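PDB 1WOZ: 177aa long conserved hypothetical protein (ST1454) from Sulfolobus tokodaii, which probably transfers the adenosyl group of ATP to cob(I)alamin, as expected of a PduO-type corrinoid adenosyltransferase, and forms a trimer. Local coordinates for residues Gly107-Glu110 against Ala111-His115; Val159-Arg163 against Arg164-Glu168; Ile38-Ala41 against Ile42-Pro46. One frame throughout, in Å; residues are numbered along the deposited sequence.

In the fold
All three contacts are local, each set at or near a helix end, and the ends lie together in the fold. Contact 1 (107-115) starts helix 109-134, contact 2 (159-168) finishes helix 140-163, and contact 3 (38-46) covers the C-terminal turns of helix 23-44 and the start of the loop after it. Contacts 1 and 3 are largely buried and reach neighbouring subunits, whereas contact 2 is more exposed and meets no other chain of the assembly. A side-chain cap rules contact 1, backbone carbonyls and a Schellman motif rule contact 2, and contact 3 adds apolar and CH-pi packing. Contacts 1 and 2 are bridged by the Glu110-Arg164 salt bridge, contacts 1 and 3 by Glu109-Lys44.

Contact 1: Gly107-Glu110 against Ala111-His115; sequences GSEE and ASVLH
Ser108 caps the N-terminus of helix 109-134 by accepting from Ala111 N through its own OG, at 3.1 Å with an N-H...O angle of 163°. The hydroxyl can face back over the first turn because OG sits between the backbone N and the carbonyl carbon (chi1 57°), which also brings it against the methyl of Ala111, OG to CB 3.3 Å. An alanine at this position would probably leave Ala111 N without its capping acceptor and fray the first turn.

Among the hydrogen bonds, the carbonyl of the same serine is gripped twice. Ser112 N and Ser112 OG each lie 2.9 Å from Ser108 O and approach it from opposite faces of its plane, the hydroxyl well above that plane. With OG beside its own backbone N (chi1 -64°), Ser112 turns the hydroxyl back toward this carbonyl. The regular helical pattern then takes over, Val113 N donating to Glu109 O at 2.9 Å and Leu114 N to Glu110 O at 3.1 Å.

Carbon-to-carbonyl packing is slighter: Val113 CG2 lies 3.2 Å from Glu109 O, and Leu114 folds CG and CD1 over the carbonyl oxygen of Glu110. Gly107, just before the cap, has a positive phi at which a side chain would jam against the preceding carbonyl oxygen.

The two glutamates part ways: the extended Glu109 runs out to salt bridges with Lys44 of its own chain and Lys44 of the second subunit, while Glu110 bends back over its own backbone N and turns OE2 to Arg164. Ala111 and Leu114 rest on helix 140-163, while Val113 packs on Phe40 of helix 23-44, so this helix start is wedged between two helices of its own chain and a neighbouring subunit.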
loop_
_atom_site.group_PDB
_atom_site.type_symbol
_atom_site.label_atom_id
_atom_site.label_comp_id
_atom_site.label_asym_id
_atom_site.label_seq_id
_atom_site.Cartn_x
_atom_site.Cartn_y
_atom_site.Cartn_z
ATOM N N GLY A 107 13.700 5.239 8.847
ATOM C CA GLY A 107 14.239 6.282 9.713
ATOM C C GLY A 107 13.110 6.994 10.450
ATOM O O GLY A 107 12.358 6.366 11.220
ATOM N N SER A 108 12.996 8.304 10.240
ATOM C CA SER A 108 11.910 9.074 10.850
ATOM C C SER A 108 10.590 8.624 10.223
ATOM O O SER A 108 10.578 8.045 9.142
ATOM C CB SER A 108 12.088 10.576 10.595
ATOM O OG SER A 108 12.168 10.856 9.208
ATOM N N GLU A 109 9.478 8.866 10.907
ATOM C CA GLU A 109 8.191 8.461 10.329
ATOM C C GLU A 109 7.976 9.252 9.029
ATOM O O GLU A 109 7.404 8.728 8.072
ATOM C CB GLU A 109 7.045 8.709 11.333
ATOM C CG GLU A 109 5.696 8.140 10.852
ATOM C CD GLU A 109 4.602 8.240 11.897
ATOM O OE1 GLU A 109 3.449 7.888 11.565
ATOM O OE2 GLU A 109 4.893 8.655 13.040
ATOM N N GLU A 110 8.446 10.505 8.990
ATOM C CA GLU A 110 8.308 11.328 7.787
ATOM C C GLU A 110 9.062 10.720 6.599
ATOM O O GLU A 110 8.501 10.561 5.502
ATOM C CB GLU A 110 8.819 12.755 8.029
ATOM C CG GLU A 110 7.973 13.557 8.997
ATOM C CD GLU A 110 8.365 13.367 10.452
ATOM O OE1 GLU A 110 9.219 12.506 10.755
ATOM O OE2 GLU A 110 7.805 14.089 11.306
ATOM N N ALA A 111 10.330 10.374 6.806
ATOM C CA ALA A 111 11.097 9.756 5.731
ATOM C C ALA A 111 10.492 8.383 5.375
ATOM O O ALA A 111 10.473 7.990 4.206
ATOM C CB ALA A 111 12.561 9.575 6.152
ATOM N N SER A 112 9.996 7.660 6.375
ATOM C CA SER A 112 9.440 6.335 6.106
ATOM C C SER A 112 8.205 6.417 5.224
ATOM O O SER A 112 8.065 5.623 4.296
ATOM C CB SER A 112 9.089 5.601 7.413
ATOM O OG SER A 112 10.262 5.360 8.176
ATOM N N VAL A 113 7.308 7.365 5.498
ATOM C CA VAL A 113 6.116 7.470 4.669
ATOM C C VAL A 113 6.479 7.941 3.266
ATOM O O VAL A 113 5.828 7.549 2.280
ATOM C CB VAL A 113 5.052 8.386 5.303
ATOM C CG1 VAL A 113 3.780 8.379 4.440
ATOM C CG2 VAL A 113 4.689 7.860 6.684
ATOM N N LEU A 114 7.520 8.773 3.162
ATOM C CA LEU A 114 7.992 9.230 1.846
ATOM C C LEU A 114 8.559 8.061 1.041
ATOM O O LEU A 114 8.359 7.992 -0.181
ATOM C CB LEU A 114 9.053 10.334 2.002
ATOM C CG LEU A 114 8.392 11.687 2.400
ATOM C CD1 LEU A 114 9.453 12.640 2.966
ATOM C CD2 LEU A 114 7.697 12.327 1.191
ATOM N N HIS A 115 9.275 7.149 1.709
ATOM C CA HIS A 115 9.817 5.985 1.018
ATOM C C HIS A 115 8.698 5.045 0.568
ATOM O O HIS A 115 8.787 4.418 -0.493
ATOM C CB HIS A 115 10.795 5.214 1.918
ATOM C CG HIS A 115 12.176 5.782 1.905
ATOM N ND1 HIS A 115 12.929 5.855 0.752
ATOM C CD2 HIS A 115 12.935 6.325 2.892
ATOM C CE1 HIS A 115 14.092 6.422 1.026
ATOM N NE2 HIS A 115 14.121 6.716 2.317
#

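Contact 2: Val159-Arg163 against Arg164-Glu168; sequences VANKR and RNVSE
Asn161 O receives Val166 N in the 6-to-1 bond of a Schellman motif, which ends helix 140-163; the bond is 2.9 Å long and nearly straight at the hydrogen, 172°. The second bond of the motif runs from Asn165 N to Lys162 O at 3.1 Å, with the donor high above the carbonyl plane. Asn165 is the C-prime residue, and its positive phi reverses the chain. Arg164 N, at the point where the helical angles are lost, is shared weakly between Ala160 O and Asn161 O.

The side-chain hydrogen bonds centre on Asn161. Its ND2 donates to Glu168 OE2 at 3.1 Å, with a weak second bond to OE1 of the same carboxylate. OE2 lies in the amide plane of the asparagine, yet it is met from above the carboxylate plane, and the two flat groups stand 45° apart. Glu168 folds back to this place through a bend at chi2 (-62°), which brings the carboxylate back to Asn161 in the last turn of the helix. The amide is gripped from outside too: OD1 accepts from Ser108 N and ND2 also donates to Gly106 O, so its rotation is fixed.

Packing is modest. Val166 sets CG1 across the amide of Asn161, 3.6 Å from OD1, and Arg164 passes its CB and CG over Ala160 O before its chain turns away to the salt bridge with Glu110. Arg163 points in another direction, its guanidinium held by Asp49 and Glu95 and in cation-pi contact with Trp47, which ties the helix end to the neighbouring helices.

One ordered water spans the turn, donating to Arg163 O and, at 2.6 Å, to Asn165 OD1.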
loop_
_atom_site.group_PDB
_atom_site.type_symbol
_atom_site.label_atom_id
_atom_site.label_comp_id
_atom_site.label_asym_id
_atom_site.label_seq_id
_atom_site.Cartn_x
_atom_site.Cartn_y
_atom_site.Cartn_z
ATOM N N VAL A 159 16.178 14.501 3.269
ATOM C CA VAL A 159 16.080 15.749 4.000
ATOM C C VAL A 159 15.217 15.574 5.251
ATOM O O VAL A 159 15.533 16.146 6.318
ATOM C CB VAL A 159 15.532 16.897 3.099
ATOM C CG1 VAL A 159 15.210 18.128 3.960
ATOM C CG2 VAL A 159 16.603 17.277 2.037
ATOM N N ALA A 160 14.151 14.773 5.146
ATOM C CA ALA A 160 13.289 14.516 6.308
ATOM C C ALA A 160 14.103 13.924 7.464
ATOM O O ALA A 160 13.946 14.337 8.636
ATOM C CB ALA A 160 12.157 13.538 5.936
ATOM N N ASN A 161 14.931 12.923 7.167
ATOM C CA ASN A 161 15.755 12.329 8.234
ATOM C C ASN A 161 16.751 13.335 8.789
ATOM O O ASN A 161 16.935 13.425 9.990
ATOM C CB ASN A 161 16.490 11.063 7.744
ATOM C CG ASN A 161 15.597 9.835 7.807
ATOM O OD1 ASN A 161 14.650 9.794 8.605
ATOM N ND2 ASN A 161 15.880 8.838 6.974
ATOM N N LYS A 162 17.405 14.095 7.919
ATOM C CA LYS A 162 18.342 15.114 8.404
ATOM C C LYS A 162 17.639 16.087 9.348
ATOM O O LYS A 162 18.151 16.406 10.434
ATOM C CB LYS A 162 18.931 15.904 7.237
ATOM C CG LYS A 162 19.888 17.014 7.662
ATOM C CD LYS A 162 20.474 17.682 6.426
ATOM C CE LYS A 162 21.334 18.896 6.781
ATOM N NZ LYS A 162 22.603 18.476 7.427
ATOM N N ARG A 163 16.465 16.571 8.948
ATOM C CA ARG A 163 15.729 17.503 9.797
ATOM C C ARG A 163 15.286 16.857 11.103
ATOM O O ARG A 163 15.009 17.558 12.079
ATOM C CB ARG A 163 14.507 18.072 9.056
ATOM C CG ARG A 163 14.902 18.976 7.882
ATOM C CD ARG A 163 13.667 19.570 7.164
ATOM N NE ARG A 163 14.048 20.332 5.978
ATOM C CZ ARG A 163 13.182 20.871 5.124
ATOM N NH1 ARG A 163 11.878 20.735 5.334
ATOM N NH2 ARG A 163 13.615 21.518 4.048
ATOM N N ARG A 164 15.204 15.527 11.120
ATOM C CA ARG A 164 14.804 14.804 12.318
ATOM C C ARG A 164 15.997 14.221 13.098
ATOM O O ARG A 164 15.809 13.457 14.048
ATOM C CB ARG A 164 13.847 13.652 11.955
ATOM C CG ARG A 164 12.441 14.093 11.621
ATOM C CD ARG A 164 11.789 14.730 12.850
ATOM N NE ARG A 164 10.354 14.946 12.660
ATOM C CZ ARG A 164 9.706 16.033 13.075
ATOM N NH1 ARG A 164 10.367 17.006 13.698
ATOM N NH2 ARG A 164 8.394 16.149 12.882
ATOM N N ASN A 165 17.218 14.577 12.715
ATOM C CA ASN A 165 18.409 14.045 13.402
ATOM C C ASN A 165 18.499 12.532 13.371
ATOM O O ASN A 165 18.986 11.896 14.305
ATOM C CB ASN A 165 18.464 14.537 14.856
ATOM C CG ASN A 165 18.904 15.988 14.945
ATOM O OD1 ASN A 165 18.101 16.899 14.762
ATOM N ND2 ASN A 165 20.189 16.205 15.192
ATOM N N VAL A 166 18.051 11.958 12.266
ATOM C CA VAL A 166 18.091 10.522 12.081
ATOM C C VAL A 166 19.115 10.187 10.986
ATOM O O VAL A 166 19.089 10.781 9.915
ATOM C CB VAL A 166 16.692 10.009 11.652
ATOM C CG1 VAL A 166 16.789 8.547 11.215
ATOM C CG2 VAL A 166 15.698 10.187 12.805
ATOM N N SER A 167 20.021 9.246 11.262
ATOM C CA SER A 167 21.025 8.824 10.279
ATOM C C SER A 167 20.433 7.836 9.283
ATOM O O SER A 167 19.544 7.050 9.623
ATOM C CB SER A 167 22.206 8.119 10.964
ATOM O OG SER A 167 22.833 8.958 11.898
ATOM N N GLU A 168 20.939 7.872 8.057
ATOM C CA GLU A 168 20.490 6.951 7.029
ATOM C C GLU A 168 21.126 5.584 7.278
ATOM O O GLU A 168 22.291 5.497 7.688
ATOM C CB GLU A 168 20.938 7.427 5.649
ATOM C CG GLU A 168 20.382 8.778 5.230
ATOM C CD GLU A 168 18.874 8.768 5.126
ATOM O OE1 GLU A 168 18.310 7.680 4.893
ATOM O OE2 GLU A 168 18.263 9.845 5.259
HETATM O O HOH W 1 15.545 17.262 14.881
#

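Contact 3: Ile38-Ala41 against Ile42-Pro46; sequences IGFA and ISKIP
Phe40 O is held by two donors of the next turn: Ser43 OG, 2.8 Å away, and Lys44 N, whose bond is weak at 3.2 Å. The hydroxyl lies only 15° out of the carbonyl plane, and a chi1 of 78° swings it back onto the preceding turn. Lys44 N has a second acceptor in Ala41 O at 3.0 Å, a three-residue step that shows the helical spacing tightening near the end of helix 23-44. Farther back the ordinary pattern holds, with Ile42 N to Ile38 O and Ser43 N to Gly39 O.

Helix 23-44 belongs to the helical bundle of the cobalamin adenosyltransferase family and packs there on helices 48-69 and 109-134. The i to i+4 spacing also sets side chains against one another along it. Lys44 CG rests over one face of the Phe40 ring in a CH-pi contact, 4.2 Å from the centroid and 21° off the ring normal, and the two chains run side by side in one direction. Bends at chi2 and chi3 shape the lysine as it leaves the ring; NZ reaches Glu109 of the third subunit and Glu109 of its own chain. Phe40 itself meets Phe40 of the second subunit and Val113 of the third, placing this face of the helix within the trimer interface.

Apolar pairs line the side turned to the rest of the chain. Ile38 CG2 meets Ile42 CD1 at 3.9 Å, both residues lying against helix 48-69, and Ala41 CB stands 4.2 Å from Ile45 CD1. Ile45 also presses its CG1 on Ala41 O and touches Leu114 of helix 109-134.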
loop_
_atom_site.group_PDB
_atom_site.type_symbol
_atom_site.label_atom_id
_atom_site.label_comp_id
_atom_site.label_asym_id
_atom_site.label_seq_id
_atom_site.Cartn_x
_atom_site.Cartn_y
_atom_site.Cartn_z
ATOM N N ILE A 38 0.392 10.054 -1.449
ATOM C CA ILE A 38 1.004 11.381 -1.355
ATOM C C ILE A 38 0.208 12.241 -0.361
ATOM O O ILE A 38 0.789 12.958 0.453
ATOM C CB ILE A 38 1.064 12.084 -2.729
ATOM C CG1 ILE A 38 2.188 11.459 -3.563
ATOM C CG2 ILE A 38 1.371 13.583 -2.548
ATOM C CD1 ILE A 38 2.168 11.829 -5.057
ATOM N N GLY A 39 -1.124 12.147 -0.423
ATOM C CA GLY A 39 -1.965 12.894 0.493
ATOM C C GLY A 39 -1.629 12.475 1.918
ATOM O O GLY A 39 -1.583 13.323 2.817
ATOM N N PHE A 40 -1.387 11.175 2.131
ATOM C CA PHE A 40 -1.039 10.669 3.473
ATOM C C PHE A 40 0.339 11.221 3.895
ATOM O O PHE A 40 0.514 11.703 5.017
ATOM C CB PHE A 40 -1.062 9.117 3.472
ATOM C CG PHE A 40 -0.702 8.483 4.806
ATOM C CD1 PHE A 40 0.273 7.490 4.874
ATOM C CD2 PHE A 40 -1.352 8.859 5.981
ATOM C CE1 PHE A 40 0.601 6.872 6.092
ATOM C CE2 PHE A 40 -1.030 8.248 7.209
ATOM C CZ PHE A 40 -0.055 7.256 7.258
ATOM N N ALA A 41 1.314 11.204 2.993
ATOM C CA ALA A 41 2.648 11.749 3.325
ATOM C C ALA A 41 2.537 13.237 3.729
ATOM O O ALA A 41 3.164 13.690 4.709
ATOM C CB ALA A 41 3.555 11.631 2.151
ATOM N N ILE A 42 1.757 14.002 2.963
ATOM C CA ILE A 42 1.558 15.413 3.288
ATOM C C ILE A 42 0.983 15.570 4.701
ATOM O O ILE A 42 1.452 16.406 5.476
ATOM C CB ILE A 42 0.608 16.101 2.265
ATOM C CG1 ILE A 42 1.301 16.191 0.902
ATOM C CG2 ILE A 42 0.189 17.525 2.779
ATOM C CD1 ILE A 42 0.357 16.565 -0.262
ATOM N N SER A 43 -0.015 14.765 5.057
ATOM C CA SER A 43 -0.603 14.879 6.393
ATOM C C SER A 43 0.389 14.533 7.519
ATOM O O SER A 43 0.192 14.926 8.667
ATOM C CB SER A 43 -1.847 13.978 6.532
ATOM O OG SER A 43 -1.496 12.605 6.726
ATOM N N LYS A 44 1.457 13.815 7.198
ATOM C CA LYS A 44 2.428 13.394 8.217
ATOM C C LYS A 44 3.718 14.226 8.244
ATOM O O LYS A 44 4.576 14.025 9.096
ATOM C CB LYS A 44 2.825 11.929 7.982
ATOM C CG LYS A 44 1.685 10.922 8.011
ATOM C CD LYS A 44 1.130 10.767 9.399
ATOM C CE LYS A 44 2.141 10.117 10.338
ATOM N NZ LYS A 44 1.574 9.958 11.715
ATOM N N ILE A 45 3.850 15.151 7.317
ATOM C CA ILE A 45 5.050 15.981 7.185
ATOM C C ILE A 45 4.750 17.404 7.661
ATOM O O ILE A 45 3.821 18.051 7.174
ATOM C CB ILE A 45 5.497 15.996 5.687
ATOM C CG1 ILE A 45 6.102 14.635 5.317
ATOM C CG2 ILE A 45 6.489 17.105 5.414
ATOM C CD1 ILE A 45 6.248 14.472 3.783
ATOM N N PRO A 46 5.551 17.920 8.601
ATOM C CA PRO A 46 5.319 19.271 9.114
ATOM C C PRO A 46 5.979 20.413 8.337
ATOM O O PRO A 46 5.691 21.581 8.583
ATOM C CB PRO A 46 5.873 19.180 10.531
ATOM C CG PRO A 46 7.131 18.338 10.306
ATOM C CD PRO A 46 6.620 17.237 9.365
#